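Local coordinates for cytochrome P450 (Bacillus megaterium, PDB 5L92), which binds heme and probably acts as a cytochrome P450 monooxygenase, holding the steroid corticosterone in its active-site pocket, at residues V38-E43 against A309-V314; H51-K56 against A324-D329; S165-A170 against M188-E193; V216-K221 against E230-F235; N253-L258 against L398-N403. All coordinates share one frame; numbering follows the deposited sequence.

Contact 1: V38-E43 against A309-V314; sequences VQWDEE and AGEHVV
The indole of Trp40 meets Glu311 and His312 obliquely, through the benzo end of the ring: CZ3 of Trp40 lies 4.2 Å from CG of Glu311 and 4.4 Å from the carbonyl O of His312. At the edge of the indole, in its plane, sits OE2 of Glu42, while Trp47 packs against Trp40 with the two rings edge-to-face. A chi1 of 176° swings the long indole away from its own backbone N, and it bridges a gap that the backbones leave wide, since the CA atoms of Trp40 and Val313 are 8.8 Å apart. Glu311 offers its methylene to the ring; its OE1 is taken by Lys308 N and Trp47 NE1. The contact is slight and lies at the surface, burying 90 Å² in all. Strand 46-49 runs between the two partners, pairing antiparallel with 38-41 and parallel with 312-315, so Trp40 reaches over a middle strand in the mixed beta-sheet of the P450 fold.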
# COMPACT_ATOMS: atom_id res chain seq x y z
N VAL A 38 -17.69 2.23 16.44
CA VAL A 38 -18.47 2.25 15.20
C VAL A 38 -19.30 3.51 15.24
O VAL A 38 -20.16 3.64 16.11
CB VAL A 38 -19.36 1.01 15.05
CG1 VAL A 38 -20.37 1.16 13.88
CG2 VAL A 38 -18.49 -0.22 14.86
N GLN A 39 -19.07 4.45 14.33
CA GLN A 39 -19.88 5.65 14.40
C GLN A 39 -19.99 6.37 13.07
O GLN A 39 -19.06 6.37 12.25
CB GLN A 39 -19.38 6.60 15.50
CG GLN A 39 -18.16 7.44 15.26
CD GLN A 39 -17.82 8.28 16.51
OE1 GLN A 39 -16.86 8.00 17.24
NE2 GLN A 39 -18.66 9.27 16.79
N TRP A 40 -21.18 6.91 12.87
CA TRP A 40 -21.48 7.65 11.65
C TRP A 40 -20.87 9.03 11.77
O TRP A 40 -21.09 9.74 12.76
CB TRP A 40 -22.99 7.74 11.44
CG TRP A 40 -23.40 8.57 10.25
CD1 TRP A 40 -23.94 9.84 10.27
CD2 TRP A 40 -23.34 8.19 8.88
NE1 TRP A 40 -24.20 10.25 8.99
CE2 TRP A 40 -23.85 9.27 8.12
CE3 TRP A 40 -22.89 7.04 8.22
CZ2 TRP A 40 -23.92 9.23 6.73
CZ3 TRP A 40 -22.97 7.02 6.80
CH2 TRP A 40 -23.48 8.10 6.09
N ASP A 41 -20.08 9.39 10.77
CA ASP A 41 -19.52 10.73 10.67
C ASP A 41 -20.34 11.53 9.67
O ASP A 41 -20.32 11.25 8.46
CB ASP A 41 -18.06 10.73 10.24
CG ASP A 41 -17.44 12.07 10.47
OD1 ASP A 41 -17.30 12.44 11.66
OD2 ASP A 41 -17.20 12.78 9.48
N GLU A 42 -21.03 12.56 10.18
CA GLU A 42 -21.92 13.36 9.35
C GLU A 42 -21.16 14.05 8.23
O GLU A 42 -21.54 13.96 7.06
CB GLU A 42 -22.66 14.40 10.23
CG GLU A 42 -23.79 13.80 11.05
CD GLU A 42 -23.36 13.25 12.40
OE1 GLU A 42 -22.17 13.42 12.81
OE2 GLU A 42 -24.26 12.68 13.06
N GLU A 43 -20.09 14.75 8.58
CA GLU A 43 -19.27 15.45 7.59
C GLU A 43 -18.83 14.52 6.46
O GLU A 43 -19.18 14.73 5.30
CB GLU A 43 -18.06 16.08 8.29
CG GLU A 43 -17.20 16.98 7.41
CD GLU A 43 -17.99 18.13 6.84
OE1 GLU A 43 -18.60 18.90 7.63
OE2 GLU A 43 -18.03 18.26 5.60
N ALA A 309 -28.31 -0.38 3.89
CA ALA A 309 -27.98 -0.63 2.49
C ALA A 309 -27.49 0.64 1.82
O ALA A 309 -28.13 1.69 1.91
CB ALA A 309 -29.21 -1.19 1.76
N GLY A 310 -26.35 0.53 1.11
CA GLY A 310 -25.82 1.65 0.36
C GLY A 310 -24.99 2.66 1.12
O GLY A 310 -24.41 3.55 0.50
N GLU A 311 -24.90 2.57 2.44
CA GLU A 311 -23.99 3.44 3.19
C GLU A 311 -22.53 2.96 3.10
O GLU A 311 -22.23 1.76 3.03
CB GLU A 311 -24.48 3.53 4.62
CG GLU A 311 -25.66 4.52 4.76
CD GLU A 311 -26.50 4.32 5.98
OE1 GLU A 311 -26.11 3.58 6.89
OE2 GLU A 311 -27.61 4.90 6.02
N HIS A 312 -21.60 3.92 3.09
CA HIS A 312 -20.17 3.61 3.05
C HIS A 312 -19.62 3.35 4.45
O HIS A 312 -20.07 3.94 5.43
CB HIS A 312 -19.39 4.76 2.41
CG HIS A 312 -19.75 5.03 0.98
ND1 HIS A 312 -20.80 4.41 0.34
CD2 HIS A 312 -19.22 5.89 0.08
CE1 HIS A 312 -20.90 4.87 -0.89
NE2 HIS A 312 -19.95 5.76 -1.08
N VAL A 313 -18.59 2.49 4.53
CA VAL A 313 -17.95 2.09 5.77
C VAL A 313 -16.44 2.24 5.59
O VAL A 313 -15.91 1.91 4.53
CB VAL A 313 -18.30 0.63 6.16
CG1 VAL A 313 -17.69 0.22 7.49
CG2 VAL A 313 -19.76 0.45 6.20
N VAL A 314 -15.76 2.75 6.61
CA VAL A 314 -14.31 2.92 6.57
C VAL A 314 -13.71 2.15 7.74
O VAL A 314 -13.72 2.58 8.88
CB VAL A 314 -13.93 4.42 6.63
CG1 VAL A 314 -12.41 4.62 6.60
CG2 VAL A 314 -14.57 5.17 5.46

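Contact 2: H51-K56 against A324-D329; sequences HYDGVK and AEYFED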
# COMPACT_ATOMS: atom_id res chain seq x y z
N HIS A 51 -12.28 -0.46 16.06
CA HIS A 51 -11.80 -1.54 16.90
C HIS A 51 -11.51 -2.76 16.05
O HIS A 51 -12.08 -2.95 14.97
CB HIS A 51 -12.77 -1.87 18.03
CG HIS A 51 -14.08 -2.45 17.58
ND1 HIS A 51 -14.89 -1.86 16.63
CD2 HIS A 51 -14.74 -3.56 18.00
CE1 HIS A 51 -15.98 -2.59 16.47
NE2 HIS A 51 -15.91 -3.63 17.28
N TYR A 52 -10.60 -3.58 16.57
CA TYR A 52 -10.03 -4.69 15.81
C TYR A 52 -11.11 -5.64 15.34
O TYR A 52 -11.11 -6.09 14.18
CB TYR A 52 -9.02 -5.45 16.68
CG TYR A 52 -8.28 -6.57 16.00
CD1 TYR A 52 -8.90 -7.78 15.71
CD2 TYR A 52 -6.94 -6.42 15.67
CE1 TYR A 52 -8.19 -8.80 15.10
CE2 TYR A 52 -6.25 -7.42 15.07
CZ TYR A 52 -6.86 -8.61 14.79
OH TYR A 52 -6.12 -9.59 14.19
N ASP A 53 -12.04 -5.98 16.23
CA ASP A 53 -13.04 -6.97 15.89
C ASP A 53 -13.97 -6.43 14.81
O ASP A 53 -14.41 -7.18 13.94
CB ASP A 53 -13.84 -7.36 17.15
CG ASP A 53 -14.82 -8.51 16.90
OD1 ASP A 53 -14.34 -9.66 16.69
OD2 ASP A 53 -16.05 -8.27 16.92
N GLY A 54 -14.23 -5.12 14.86
CA GLY A 54 -15.03 -4.49 13.82
C GLY A 54 -14.33 -4.46 12.48
O GLY A 54 -14.93 -4.79 11.44
N VAL A 55 -13.06 -4.05 12.47
CA VAL A 55 -12.31 -4.05 11.21
C VAL A 55 -12.27 -5.45 10.63
O VAL A 55 -12.54 -5.66 9.44
CB VAL A 55 -10.90 -3.47 11.42
CG1 VAL A 55 -10.03 -3.70 10.19
CG2 VAL A 55 -10.95 -1.97 11.74
N LYS A 56 -11.97 -6.44 11.47
CA LYS A 56 -11.93 -7.83 11.04
C LYS A 56 -13.26 -8.27 10.43
O LYS A 56 -13.28 -8.89 9.37
CB LYS A 56 -11.56 -8.73 12.22
CG LYS A 56 -11.62 -10.24 11.90
CD LYS A 56 -11.02 -11.10 13.02
CE LYS A 56 -12.01 -11.34 14.16
NZ LYS A 56 -13.01 -12.37 13.76
N ALA A 324 -5.96 -2.43 22.41
CA ALA A 324 -5.26 -3.08 23.53
C ALA A 324 -5.68 -4.54 23.71
O ALA A 324 -4.87 -5.37 24.13
CB ALA A 324 -5.49 -2.32 24.81
N GLU A 325 -6.93 -4.87 23.35
CA GLU A 325 -7.42 -6.24 23.46
C GLU A 325 -6.62 -7.21 22.61
O GLU A 325 -6.62 -8.40 22.87
CB GLU A 325 -8.91 -6.30 23.08
CG GLU A 325 -9.87 -5.48 24.00
CD GLU A 325 -10.26 -6.18 25.31
OE1 GLU A 325 -10.60 -7.39 25.31
OE2 GLU A 325 -10.25 -5.50 26.36
N TYR A 326 -5.92 -6.74 21.58
CA TYR A 326 -5.18 -7.67 20.73
C TYR A 326 -3.70 -7.38 20.71
O TYR A 326 -2.94 -8.16 20.14
CB TYR A 326 -5.72 -7.67 19.27
CG TYR A 326 -7.12 -8.23 19.12
CD1 TYR A 326 -8.21 -7.50 19.56
CD2 TYR A 326 -7.35 -9.49 18.53
CE1 TYR A 326 -9.51 -8.00 19.44
CE2 TYR A 326 -8.67 -9.98 18.40
CZ TYR A 326 -9.72 -9.23 18.87
OH TYR A 326 -11.02 -9.69 18.76
N PHE A 327 -3.26 -6.27 21.29
CA PHE A 327 -1.85 -5.91 21.19
C PHE A 327 -1.46 -5.32 22.54
O PHE A 327 -1.80 -4.17 22.82
CB PHE A 327 -1.59 -4.93 20.06
CG PHE A 327 -1.95 -5.45 18.67
CD1 PHE A 327 -1.03 -6.18 17.92
CD2 PHE A 327 -3.18 -5.18 18.12
CE1 PHE A 327 -1.36 -6.64 16.65
CE2 PHE A 327 -3.50 -5.64 16.83
CZ PHE A 327 -2.61 -6.36 16.12
N GLU A 328 -0.79 -6.10 23.37
CA GLU A 328 -0.34 -5.59 24.66
C GLU A 328 0.62 -4.41 24.49
O GLU A 328 1.50 -4.43 23.63
CB GLU A 328 0.30 -6.71 25.48
CG GLU A 328 0.77 -6.25 26.85
CD GLU A 328 0.89 -7.40 27.84
OE1 GLU A 328 1.34 -8.50 27.44
OE2 GLU A 328 0.53 -7.19 29.03
N ASP A 329 0.40 -3.35 25.27
CA ASP A 329 1.18 -2.11 25.21
C ASP A 329 1.17 -1.56 23.79
O ASP A 329 2.22 -1.33 23.17
CB ASP A 329 2.61 -2.32 25.67
CG ASP A 329 2.67 -2.82 27.09
OD1 ASP A 329 2.18 -2.10 27.98
OD2 ASP A 329 3.19 -3.94 27.29
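This is an aromatic cluster, partly buried, where the first turn of helix 52-60 meets the loop that follows helix 317-320. Tyr52 and Tyr326 lie face to face, their centroids 3.9 Å apart and their planes only 12° from parallel. The overlap is slightly displaced: CD1 of Tyr52 sits over the centre of the Tyr326 ring, whereas CD2 of Tyr326 falls toward the rim of Tyr52. The CB of Tyr52 adds a CH-pi contact over the same Tyr326 ring, 4.1 Å from its centroid. Phe327 completes the trio differently, rim to rim, with its CE2 3.7 Å from CD2 of Tyr52 and the planes inclined at 56°. Within the P450 fold the cluster ties the helix after strand 46-49 to the long irregular segment before helix 355-372. Tyr52 has its CG anti to the backbone N (chi1 -176°), which sends the ring out from the helix, one face against Tyr326 and the CD2/CE2 rim beside Phe327, and its OH is hydrogen-bonded to the carbonyl O of Val341. Cutting Tyr52 back to alanine is likely to leave one face of Tyr326 without its stacking partner and the Val341 carbonyl without this hydroxyl. Beside the stack, OD1 of Asp53 comes within 3.9 Å of OH of Tyr326, while Asp323 OD2 accepts the Tyr52 backbone N-H.

Contact 3: S165-A170 against M188-E193; sequences SDIIVA and MKANDE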
# COMPACT_ATOMS: atom_id res chain seq x y z
N SER A 165 0.40 7.72 -10.76
CA SER A 165 0.09 6.99 -9.53
C SER A 165 -0.15 7.95 -8.38
O SER A 165 -1.07 7.73 -7.59
CB SER A 165 1.21 6.00 -9.17
OG SER A 165 1.33 4.96 -10.12
N ASP A 166 0.66 9.02 -8.27
CA ASP A 166 0.43 9.98 -7.19
C ASP A 166 -0.94 10.63 -7.36
O ASP A 166 -1.69 10.74 -6.40
CB ASP A 166 1.52 11.06 -7.13
CG ASP A 166 2.91 10.50 -6.71
OD1 ASP A 166 3.00 9.38 -6.17
OD2 ASP A 166 3.92 11.20 -6.97
N ILE A 167 -1.32 10.98 -8.59
CA ILE A 167 -2.65 11.56 -8.80
C ILE A 167 -3.73 10.61 -8.31
O ILE A 167 -4.63 11.00 -7.55
CB ILE A 167 -2.84 11.94 -10.27
CG1 ILE A 167 -1.98 13.17 -10.58
CG2 ILE A 167 -4.36 12.15 -10.60
CD1 ILE A 167 -1.96 13.57 -12.05
N ILE A 168 -3.66 9.34 -8.73
CA ILE A 168 -4.72 8.37 -8.41
C ILE A 168 -4.88 8.21 -6.89
O ILE A 168 -6.00 8.08 -6.40
CB ILE A 168 -4.47 7.01 -9.09
CG1 ILE A 168 -4.59 7.14 -10.61
CG2 ILE A 168 -5.48 5.99 -8.61
CD1 ILE A 168 -5.97 7.61 -11.09
N VAL A 169 -3.77 8.17 -6.13
CA VAL A 169 -3.94 7.99 -4.67
C VAL A 169 -4.05 9.33 -3.93
O VAL A 169 -4.29 9.33 -2.71
CB VAL A 169 -2.81 7.13 -4.05
CG1 VAL A 169 -2.75 5.72 -4.68
CG2 VAL A 169 -1.47 7.82 -4.09
N ALA A 170 -3.93 10.45 -4.63
CA ALA A 170 -3.93 11.76 -3.98
C ALA A 170 -5.25 12.05 -3.26
O ALA A 170 -6.34 11.70 -3.72
CB ALA A 170 -3.64 12.85 -5.00
N MET A 188 -9.79 11.30 -13.23
CA MET A 188 -10.36 10.75 -14.46
C MET A 188 -9.39 10.87 -15.63
O MET A 188 -9.25 9.95 -16.44
CB MET A 188 -11.68 11.46 -14.78
CG MET A 188 -12.81 11.14 -13.84
SD MET A 188 -14.21 12.23 -14.16
CE MET A 188 -14.98 11.42 -15.58
N LYS A 189 -8.70 12.00 -15.74
CA LYS A 189 -7.72 12.16 -16.81
C LYS A 189 -6.55 11.19 -16.67
O LYS A 189 -6.04 10.67 -17.67
CB LYS A 189 -7.25 13.61 -16.83
CG LYS A 189 -6.05 13.86 -17.73
CD LYS A 189 -5.72 15.34 -17.84
CE LYS A 189 -4.90 15.63 -19.11
NZ LYS A 189 -4.20 16.94 -19.01
N ALA A 190 -6.10 10.94 -15.44
CA ALA A 190 -4.99 10.01 -15.21
C ALA A 190 -5.39 8.57 -15.50
O ALA A 190 -4.62 7.81 -16.10
CB ALA A 190 -4.49 10.14 -13.77
N ASN A 191 -6.60 8.17 -15.07
CA ASN A 191 -7.15 6.86 -15.43
C ASN A 191 -7.14 6.66 -16.93
O ASN A 191 -6.72 5.62 -17.43
CB ASN A 191 -8.59 6.72 -14.93
CG ASN A 191 -8.67 6.22 -13.53
OD1 ASN A 191 -8.51 5.02 -13.28
ND2 ASN A 191 -8.95 7.12 -12.60
N ASP A 192 -7.66 7.66 -17.67
CA ASP A 192 -7.72 7.58 -19.13
C ASP A 192 -6.36 7.32 -19.74
O ASP A 192 -6.20 6.42 -20.56
CB ASP A 192 -8.29 8.89 -19.70
CG ASP A 192 -9.75 8.76 -20.15
OD1 ASP A 192 -10.52 7.97 -19.54
OD2 ASP A 192 -10.11 9.46 -21.13
N GLU A 193 -5.39 8.15 -19.37
CA GLU A 193 -4.02 8.06 -19.90
C GLU A 193 -3.34 6.76 -19.48
O GLU A 193 -2.65 6.11 -20.28
CB GLU A 193 -3.23 9.27 -19.41
CG GLU A 193 -3.57 10.60 -20.12
CD GLU A 193 -2.90 11.81 -19.48
OE1 GLU A 193 -2.27 11.65 -18.42
OE2 GLU A 193 -2.99 12.92 -20.04
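Ile167 and Ile168, in the last turn of helix 158-169, close on Ala190 and Asn191 of helix 177-207. The tight part is the far end of Ile168, set between Ala190 and Asn191: CD1 of Ile168 presses to 3.4 Å on ND2 of Asn191, the two side chains crossing at about a right angle, and lies 4.0 Å from CB of Ala190. That reach follows from two bends in the same sense, chi1 -67° and chi2 -60°, which turn the terminal methyl toward helix 177-207. The small Ala190 methyl points at the opposing helix, and its CB is also 3.8 Å from CG2 of Ile167. The loose side lies beyond Ile167, which is partly exposed and whose touch here comes from the CG2 branch; Lys189, exposed to solvent, carries its chain away from the neighbour. The short axes approach to 9.2 Å at 136°, a strongly inclined antiparallel pair. Ile168 also touches the bound corticosterone and Ile241 of helix 229-245, so the residue that packs on Ala190 helps line the substrate pocket. The meeting of the two helices is carried by apolar methyls and one amide laid against a methyl. ND2 of Asn191 is hydrogen-bonded to the carbonyl O of Lys187 in its own helix, which probably lets the amide lie against the Ile168 methyl at little polar cost.

Contact 4: V216-K221 against E230-F235; sequences VLLQAK and EEIVGF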
# COMPACT_ATOMS: atom_id res chain seq x y z
N VAL A 216 1.45 -13.27 -19.83
CA VAL A 216 0.89 -14.49 -19.28
C VAL A 216 -0.63 -14.43 -19.29
O VAL A 216 -1.29 -15.45 -19.47
CB VAL A 216 1.44 -14.75 -17.88
CG1 VAL A 216 0.68 -15.89 -17.23
CG2 VAL A 216 2.92 -15.08 -17.96
N LEU A 217 -1.22 -13.24 -19.08
CA LEU A 217 -2.67 -13.16 -19.05
C LEU A 217 -3.27 -13.16 -20.45
O LEU A 217 -4.37 -13.67 -20.64
CB LEU A 217 -3.12 -11.91 -18.32
CG LEU A 217 -2.80 -11.93 -16.84
CD1 LEU A 217 -2.65 -10.50 -16.38
CD2 LEU A 217 -3.92 -12.66 -16.13
N LEU A 218 -2.56 -12.55 -21.41
CA LEU A 218 -2.93 -12.67 -22.82
C LEU A 218 -2.90 -14.13 -23.27
O LEU A 218 -3.84 -14.61 -23.92
CB LEU A 218 -1.98 -11.84 -23.68
CG LEU A 218 -2.10 -10.33 -23.45
CD1 LEU A 218 -0.91 -9.61 -24.09
CD2 LEU A 218 -3.39 -9.80 -24.02
N GLN A 219 -1.83 -14.86 -22.93
CA GLN A 219 -1.78 -16.29 -23.20
C GLN A 219 -2.98 -17.01 -22.59
O GLN A 219 -3.65 -17.80 -23.26
CB GLN A 219 -0.46 -16.88 -22.68
CG GLN A 219 -0.13 -18.30 -23.18
CD GLN A 219 -0.32 -18.44 -24.70
OE1 GLN A 219 -1.34 -18.95 -25.16
NE2 GLN A 219 0.66 -17.97 -25.47
N ALA A 220 -3.31 -16.73 -21.33
CA ALA A 220 -4.50 -17.34 -20.74
C ALA A 220 -5.77 -16.94 -21.47
O ALA A 220 -6.73 -17.71 -21.52
CB ALA A 220 -4.62 -16.98 -19.26
N LYS A 221 -5.81 -15.73 -22.02
CA LYS A 221 -7.00 -15.32 -22.76
C LYS A 221 -7.13 -16.09 -24.07
O LYS A 221 -8.21 -16.58 -24.40
CB LYS A 221 -6.97 -13.81 -23.02
CG LYS A 221 -8.35 -13.25 -23.43
CD LYS A 221 -8.36 -11.72 -23.60
CE LYS A 221 -9.56 -11.25 -24.45
NZ LYS A 221 -9.22 -11.13 -25.90
N GLU A 230 -9.95 -5.18 -21.22
CA GLU A 230 -10.11 -4.17 -20.18
C GLU A 230 -9.69 -4.73 -18.82
O GLU A 230 -9.15 -4.00 -17.98
CB GLU A 230 -11.57 -3.69 -20.13
CG GLU A 230 -11.84 -2.48 -19.20
CD GLU A 230 -13.31 -2.13 -19.06
OE1 GLU A 230 -14.16 -3.03 -19.19
OE2 GLU A 230 -13.61 -0.95 -18.81
N GLU A 231 -9.94 -6.02 -18.59
CA GLU A 231 -9.59 -6.61 -17.30
C GLU A 231 -8.08 -6.74 -17.15
O GLU A 231 -7.53 -6.48 -16.07
CB GLU A 231 -10.30 -7.95 -17.15
CG GLU A 231 -11.74 -7.79 -16.66
CD GLU A 231 -12.60 -9.05 -16.78
OE1 GLU A 231 -12.09 -10.11 -17.21
OE2 GLU A 231 -13.81 -8.99 -16.45
N ILE A 232 -7.38 -7.07 -18.24
CA ILE A 232 -5.93 -7.11 -18.18
C ILE A 232 -5.37 -5.71 -17.95
O ILE A 232 -4.45 -5.53 -17.14
CB ILE A 232 -5.37 -7.75 -19.47
CG1 ILE A 232 -5.97 -9.14 -19.64
CG2 ILE A 232 -3.81 -7.80 -19.43
CD1 ILE A 232 -5.44 -9.89 -20.81
N VAL A 233 -5.91 -4.71 -18.63
CA VAL A 233 -5.50 -3.33 -18.40
C VAL A 233 -5.74 -2.94 -16.94
O VAL A 233 -4.87 -2.36 -16.29
CB VAL A 233 -6.22 -2.38 -19.37
CG1 VAL A 233 -6.10 -0.91 -18.94
CG2 VAL A 233 -5.61 -2.54 -20.76
N GLY A 234 -6.92 -3.26 -16.41
CA GLY A 234 -7.24 -2.88 -15.04
C GLY A 234 -6.28 -3.49 -14.02
O GLY A 234 -5.81 -2.80 -13.11
N PHE A 235 -5.98 -4.78 -14.17
CA PHE A 235 -5.05 -5.43 -13.25
C PHE A 235 -3.65 -4.87 -13.41
O PHE A 235 -2.96 -4.59 -12.41
CB PHE A 235 -5.09 -6.95 -13.50
CG PHE A 235 -4.12 -7.73 -12.65
CD1 PHE A 235 -4.44 -8.09 -11.34
CD2 PHE A 235 -2.90 -8.11 -13.18
CE1 PHE A 235 -3.53 -8.81 -10.56
CE2 PHE A 235 -1.99 -8.84 -12.41
CZ PHE A 235 -2.30 -9.19 -11.11
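Ile232 is the bump of this interface, and its CD1 methyl enters the hollow between Leu217, Leu218 and Lys221. CD1 of Ile232 stands 3.8 Å from CD2 of Leu218, 4.0 Å from CB of Leu217 and 3.9 Å from the carbonyl O of Leu217, so backbone as well as side chains form the walls. CD of Lys221, 4.4 Å from CD1 of Ile232, adds an aliphatic flank one turn on. An extended chain, with chi2 at -177°, carries CD1 of Ile232 this far from its own helix. The segments 216-221 and 230-235 run nearly antiparallel, at 159°; their helices, 213-222 and 229-245, form a helical hairpin in the P450 fold, joined by the short connection around Leu227, which also touches Ile232. A second bump comes from the other side: CD1 of Leu217 meets CD2 of Phe235 at 4.0 Å, approaching the ring obliquely, while the two side chains cross at about a right angle. The side chain of Phe235 comes to about 4 Å from the heme, so Leu217 backs a residue next to the cofactor. On the flank formed by Leu218, Ile202 and Arg206 of helix 177-207 pack against that leucine.

Contact 5: N253-L258 against L398-N403; sequences NTIYCL and LLIRKN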
# COMPACT_ATOMS: atom_id res chain seq x y z
N ASN A 253 8.93 4.19 6.17
CA ASN A 253 8.35 4.23 7.51
C ASN A 253 9.15 3.42 8.51
O ASN A 253 9.17 3.76 9.70
CB ASN A 253 6.90 3.70 7.52
CG ASN A 253 5.92 4.64 6.86
OD1 ASN A 253 6.29 5.72 6.43
ND2 ASN A 253 4.64 4.23 6.75
N THR A 254 9.78 2.32 8.05
CA THR A 254 10.62 1.53 8.94
C THR A 254 11.81 2.34 9.38
O THR A 254 12.15 2.38 10.57
CB THR A 254 11.12 0.24 8.26
OG1 THR A 254 10.04 -0.68 8.10
CG2 THR A 254 12.17 -0.43 9.14
N ILE A 255 12.47 3.00 8.43
CA ILE A 255 13.59 3.86 8.75
C ILE A 255 13.13 4.96 9.70
O ILE A 255 13.83 5.29 10.66
CB ILE A 255 14.20 4.45 7.47
CG1 ILE A 255 14.82 3.33 6.59
CG2 ILE A 255 15.24 5.51 7.77
CD1 ILE A 255 15.96 2.69 7.18
N TYR A 256 11.95 5.52 9.45
CA TYR A 256 11.42 6.54 10.35
C TYR A 256 11.27 5.98 11.76
O TYR A 256 11.64 6.65 12.73
CB TYR A 256 10.09 7.10 9.85
CG TYR A 256 9.64 8.27 10.69
CD1 TYR A 256 8.86 8.08 11.82
CD2 TYR A 256 10.05 9.55 10.37
CE1 TYR A 256 8.47 9.14 12.60
CE2 TYR A 256 9.69 10.60 11.13
CZ TYR A 256 8.89 10.40 12.25
OH TYR A 256 8.54 11.46 13.03
N CYS A 257 10.74 4.77 11.90
CA CYS A 257 10.52 4.22 13.23
C CYS A 257 11.85 3.95 13.95
O CYS A 257 11.95 4.18 15.16
CB CYS A 257 9.71 2.93 13.16
SG CYS A 257 7.92 3.11 12.81
N LEU A 258 12.88 3.48 13.21
CA LEU A 258 14.16 3.14 13.82
C LEU A 258 14.93 4.38 14.22
O LEU A 258 15.68 4.35 15.21
CB LEU A 258 14.99 2.26 12.87
CG LEU A 258 14.38 0.90 12.57
CD1 LEU A 258 15.16 0.21 11.47
CD2 LEU A 258 14.23 -0.04 13.76
N LEU A 398 12.63 11.69 3.07
CA LEU A 398 13.17 11.28 4.36
C LEU A 398 14.69 11.44 4.30
O LEU A 398 15.41 10.51 3.92
CB LEU A 398 12.72 9.86 4.69
CG LEU A 398 13.21 9.21 5.99
CD1 LEU A 398 12.98 10.07 7.16
CD2 LEU A 398 12.49 7.92 6.22
N LEU A 399 15.16 12.63 4.65
CA LEU A 399 16.58 12.95 4.50
C LEU A 399 17.37 12.38 5.66
O LEU A 399 17.09 12.69 6.83
CB LEU A 399 16.81 14.45 4.38
CG LEU A 399 16.04 15.08 3.22
CD1 LEU A 399 16.35 16.57 3.08
CD2 LEU A 399 16.32 14.34 1.93
N ILE A 400 18.35 11.54 5.33
CA ILE A 400 19.19 10.85 6.29
C ILE A 400 20.66 11.20 6.02
O ILE A 400 21.08 11.31 4.86
CB ILE A 400 18.95 9.33 6.20
CG1 ILE A 400 17.53 8.97 6.66
CG2 ILE A 400 20.00 8.56 6.92
CD1 ILE A 400 17.24 9.22 8.09
N ARG A 401 21.43 11.31 7.08
CA ARG A 401 22.85 11.53 7.05
C ARG A 401 23.48 10.17 7.38
O ARG A 401 23.17 9.56 8.36
CB ARG A 401 23.26 12.59 8.04
CG ARG A 401 24.74 12.67 8.32
CD ARG A 401 25.22 14.03 8.75
NE ARG A 401 25.08 14.98 7.70
CZ ARG A 401 25.41 16.23 7.79
NH1 ARG A 401 25.92 16.69 8.88
NH2 ARG A 401 25.24 17.01 6.79
N LYS A 402 24.35 9.69 6.51
CA LYS A 402 25.00 8.39 6.67
C LYS A 402 25.95 8.23 7.82
O LYS A 402 25.99 7.22 8.41
CB LYS A 402 25.76 8.03 5.44
CG LYS A 402 24.95 7.81 4.22
CD LYS A 402 25.83 7.93 3.02
CE LYS A 402 25.17 7.44 1.78
NZ LYS A 402 26.06 7.67 0.64
N ASN A 403 26.70 9.26 8.12
CA ASN A 403 27.65 9.24 9.20
C ASN A 403 28.75 8.20 9.12
O ASN A 403 29.13 7.61 10.10
CB ASN A 403 26.94 9.13 10.53
CG ASN A 403 26.24 10.38 10.90
OD1 ASN A 403 26.81 11.45 10.91
ND2 ASN A 403 24.99 10.26 11.15
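Ile255 and Tyr256 of helix 247-260 receive Leu398 and Ile400 from the C-terminal part of the chain, and the side-chain contacts are apolar. Among the aliphatic pairs, the CG2 branch of Ile255 does the touching: it lies 4.0 Å from CD2 of Leu398 and 4.2 Å from CD1 of Ile400. The end of the Ile255 side chain leads away from the strand; the side chain also touches Leu366 and Leu369 of helix 355-372. Leu398 straddles the helix surface with both methyls; besides meeting Ile255, CD2 of Leu398 comes within 4.1 Å of the backbone N of Tyr256. The aromatic contact belongs to the other methyl: CD1 of Leu398 sits at the edge of the Tyr256 ring and near its plane, 4.4 Å from CD2 of Tyr256. Trp378 and Phe23 make edge-to-face pairs with the same tyrosine. Polar links tie the segment to strand 131-133: Leu398 N bonds to Asp133 OD1, and Arg401 forms a salt bridge with Asp131. Strand 399-401 is the middle one of a three-stranded antiparallel sheet, between 131-133 and 377-378, and the contact sets this sheet against helix 247-260, with helix 355-372 packed alongside Ile255.

Contacts 1 and 2 are neighbours, centres 20 Å apart, and touch where Val38 CG2 meets His51 CE1 at 3.8 Å; each brings an early segment together with one from beyond residue 300. Contacts 3 and 4 come in series within the span those two close, their centres 21 Å apart, helix 213-222 being the next helix after 177-207; contact 3 flanks the steroid site and contact 4 the heme. Contact 5 joins helix 247-260, which follows helix 229-245, to the C-terminal strand, its centre 39 Å from that of contact 4, across the chain's centre. Along the chain it alternates with contacts 1 and 2, and this crossing interlocks early, middle and late parts in one P450 fold.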